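Local structure of DltD domain-containing protein (Beauveria bassiana, 7D78) at residues Asn61-Met66 with Arg225-Phe230. The protein is a thioesterase of the polyketide transferase af380 family that probably closes polyketide chains into medium-ring lactones. Residues are numbered along the deposited sequence; the frame is centred on the assembly and turned at random.
Sequences NCVKEM and RGAPNF
V63 meets two residues of 225-230 at once: its CG1 lies against F230, 3.8 Å from F230 CA and at the edge of the ring, while V63 CG2 sits between F230 CB and A227 CB, 3.7 Å from the latter. The beta-branch suits this spot, giving two methyls that touch both neighbours together. A chi1 of 170° swings the F230 ring away from its own backbone N, and its CE1 corner reaches N61 O and M66 SD; the sulfur approaches obliquely, 4.8 Å from the ring centroid, in a Met-aromatic contact. M66 SD also accepts a weak hydrogen bond from V63 N. Beside this apolar patch, E65 CG packs on G226 O at 3.5 Å, and the bend at chi2 (82°) brings E65 OE1 to 3.4 Å from A227 CB. Glycine suits position 226 because a CB would jam against the R225 carbonyl O and point at E65. E65 OE2 forms a salt bridge with K64 NZ at 2.7 Å, met on the syn side, somewhat out of the carboxylate plane. Replacing E65 by alanine would probably cost K64 one of its three carboxylate partners and open a gap beside G226 O. Type I turns, V63 to M66 and A227 to F230, shape the two loops, while N61 hydrogen-bonds N99 and the K233 carbonyl. Without hydrogen bonds between them, these alpha/beta-hydrolase loops meet through apolar and sulfur-aromatic packing, the E65 carboxylate being satisfied by K64, which D86 and D92 also hold.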
loop_
_atom_site.group_PDB
_atom_site.type_symbol
_atom_site.label_atom_id
_atom_site.label_comp_id
_atom_site.label_asym_id
_atom_site.label_seq_id
_atom_site.Cartn_x
_atom_site.Cartn_y
_atom_site.Cartn_z
ATOM N N ASN A 61 -4.007 10.910 -12.808
ATOM C CA ASN A 61 -4.372 10.489 -14.165
ATOM C C ASN A 61 -3.925 11.479 -15.232
ATOM O O ASN A 61 -4.371 11.378 -16.382
ATOM C CB ASN A 61 -5.887 10.245 -14.315
ATOM C CG ASN A 61 -6.202 9.184 -15.365
ATOM O OD1 ASN A 61 -5.456 8.209 -15.511
ATOM N ND2 ASN A 61 -7.296 9.370 -16.105
ATOM N N CYS A 62 -3.059 12.434 -14.897
ATOM C CA CYS A 62 -2.600 13.420 -15.866
ATOM C C CYS A 62 -1.421 12.892 -16.668
ATOM O O CYS A 62 -0.659 12.038 -16.200
ATOM C CB CYS A 62 -2.209 14.724 -15.170
ATOM S SG CYS A 62 -3.617 15.451 -14.308
ATOM N N VAL A 63 -1.274 13.420 -17.886
ATOM C CA VAL A 63 -0.165 13.058 -18.752
ATOM C C VAL A 63 0.870 14.177 -18.716
ATOM O O VAL A 63 0.583 15.325 -18.354
ATOM C CB VAL A 63 -0.614 12.741 -20.207
ATOM C CG1 VAL A 63 -1.493 11.482 -20.227
ATOM C CG2 VAL A 63 -1.340 13.922 -20.856
ATOM N N LYS A 64 2.101 13.826 -19.093
ATOM C CA LYS A 64 3.235 14.732 -18.956
ATOM C C LYS A 64 3.071 16.001 -19.788
ATOM O O LYS A 64 3.694 17.019 -19.466
ATOM C CB LYS A 64 4.525 13.997 -19.352
ATOM C CG LYS A 64 4.482 13.403 -20.783
ATOM C CD LYS A 64 5.541 12.322 -20.977
ATOM C CE LYS A 64 5.571 11.820 -22.428
ATOM N NZ LYS A 64 4.208 11.379 -22.856
ATOM N N GLU A 65 2.240 15.967 -20.835
ATOM C CA GLU A 65 2.057 17.112 -21.726
ATOM C C GLU A 65 1.175 18.202 -21.131
ATOM O O GLU A 65 1.137 19.312 -21.673
ATOM C CB GLU A 65 1.452 16.657 -23.066
ATOM C CG GLU A 65 2.379 15.808 -23.910
ATOM C CD GLU A 65 2.380 14.342 -23.498
ATOM O OE1 GLU A 65 1.563 13.962 -22.624
ATOM O OE2 GLU A 65 3.205 13.576 -24.048
ATOM N N MET A 66 0.460 17.923 -20.045
ATOM C CA MET A 66 -0.427 18.909 -19.442
ATOM C C MET A 66 0.386 19.814 -18.529
ATOM O O MET A 66 0.911 19.353 -17.512
ATOM C CB MET A 66 -1.544 18.219 -18.666
ATOM C CG MET A 66 -2.415 17.323 -19.529
ATOM S SD MET A 66 -3.427 16.181 -18.556
ATOM C CE MET A 66 -4.323 17.283 -17.533
ATOM N N ARG A 225 -4.776 18.816 -28.879
ATOM C CA ARG A 225 -3.629 17.969 -29.165
ATOM C C ARG A 225 -2.556 18.131 -28.080
ATOM O O ARG A 225 -2.696 18.897 -27.119
ATOM C CB ARG A 225 -3.083 18.273 -30.563
ATOM C CG ARG A 225 -2.826 17.028 -31.432
ATOM C CD ARG A 225 -1.546 16.304 -31.014
ATOM N NE ARG A 225 -1.224 15.128 -31.819
ATOM C CZ ARG A 225 -1.611 13.890 -31.525
ATOM N NH1 ARG A 225 -2.351 13.667 -30.445
ATOM N NH2 ARG A 225 -1.264 12.877 -32.312
ATOM N N GLY A 226 -1.476 17.373 -28.247
ATOM C CA GLY A 226 -0.415 17.234 -27.277
ATOM C C GLY A 226 -0.144 15.771 -26.982
ATOM O O GLY A 226 1.003 15.313 -27.049
ATOM N N ALA A 227 -1.200 15.012 -26.690
ATOM C CA ALA A 227 -1.063 13.703 -26.054
ATOM C C ALA A 227 -2.076 12.705 -26.603
ATOM O O ALA A 227 -3.212 12.630 -26.104
ATOM C CB ALA A 227 -1.212 13.841 -24.540
ATOM N N PRO A 228 -1.690 11.888 -27.590
ATOM C CA PRO A 228 -2.631 10.891 -28.132
ATOM C C PRO A 228 -3.076 9.858 -27.116
ATOM O O PRO A 228 -4.122 9.227 -27.315
ATOM C CB PRO A 228 -1.841 10.223 -29.270
ATOM C CG PRO A 228 -0.605 11.042 -29.463
ATOM C CD PRO A 228 -0.350 11.781 -28.192
ATOM N N ASN A 229 -2.318 9.652 -26.039
ATOM C CA ASN A 229 -2.600 8.568 -25.112
ATOM C C ASN A 229 -3.203 9.061 -23.798
ATOM O O ASN A 229 -3.362 8.267 -22.864
ATOM C CB ASN A 229 -1.329 7.747 -24.868
ATOM C CG ASN A 229 -0.978 6.840 -26.053
ATOM O OD1 ASN A 229 -1.836 6.123 -26.581
ATOM N ND2 ASN A 229 0.289 6.867 -26.467
ATOM N N PHE A 230 -3.568 10.340 -23.710
ATOM C CA PHE A 230 -4.407 10.787 -22.604
ATOM C C PHE A 230 -5.775 10.112 -22.684
ATOM O O PHE A 230 -6.401 10.076 -23.747
ATOM C CB PHE A 230 -4.579 12.305 -22.616
ATOM C CG PHE A 230 -5.619 12.790 -21.634
ATOM C CD1 PHE A 230 -5.362 12.763 -20.268
ATOM C CD2 PHE A 230 -6.859 13.237 -22.072
ATOM C CE1 PHE A 230 -6.322 13.175 -19.352
ATOM C CE2 PHE A 230 -7.823 13.657 -21.167
ATOM C CZ PHE A 230 -7.552 13.628 -19.802
#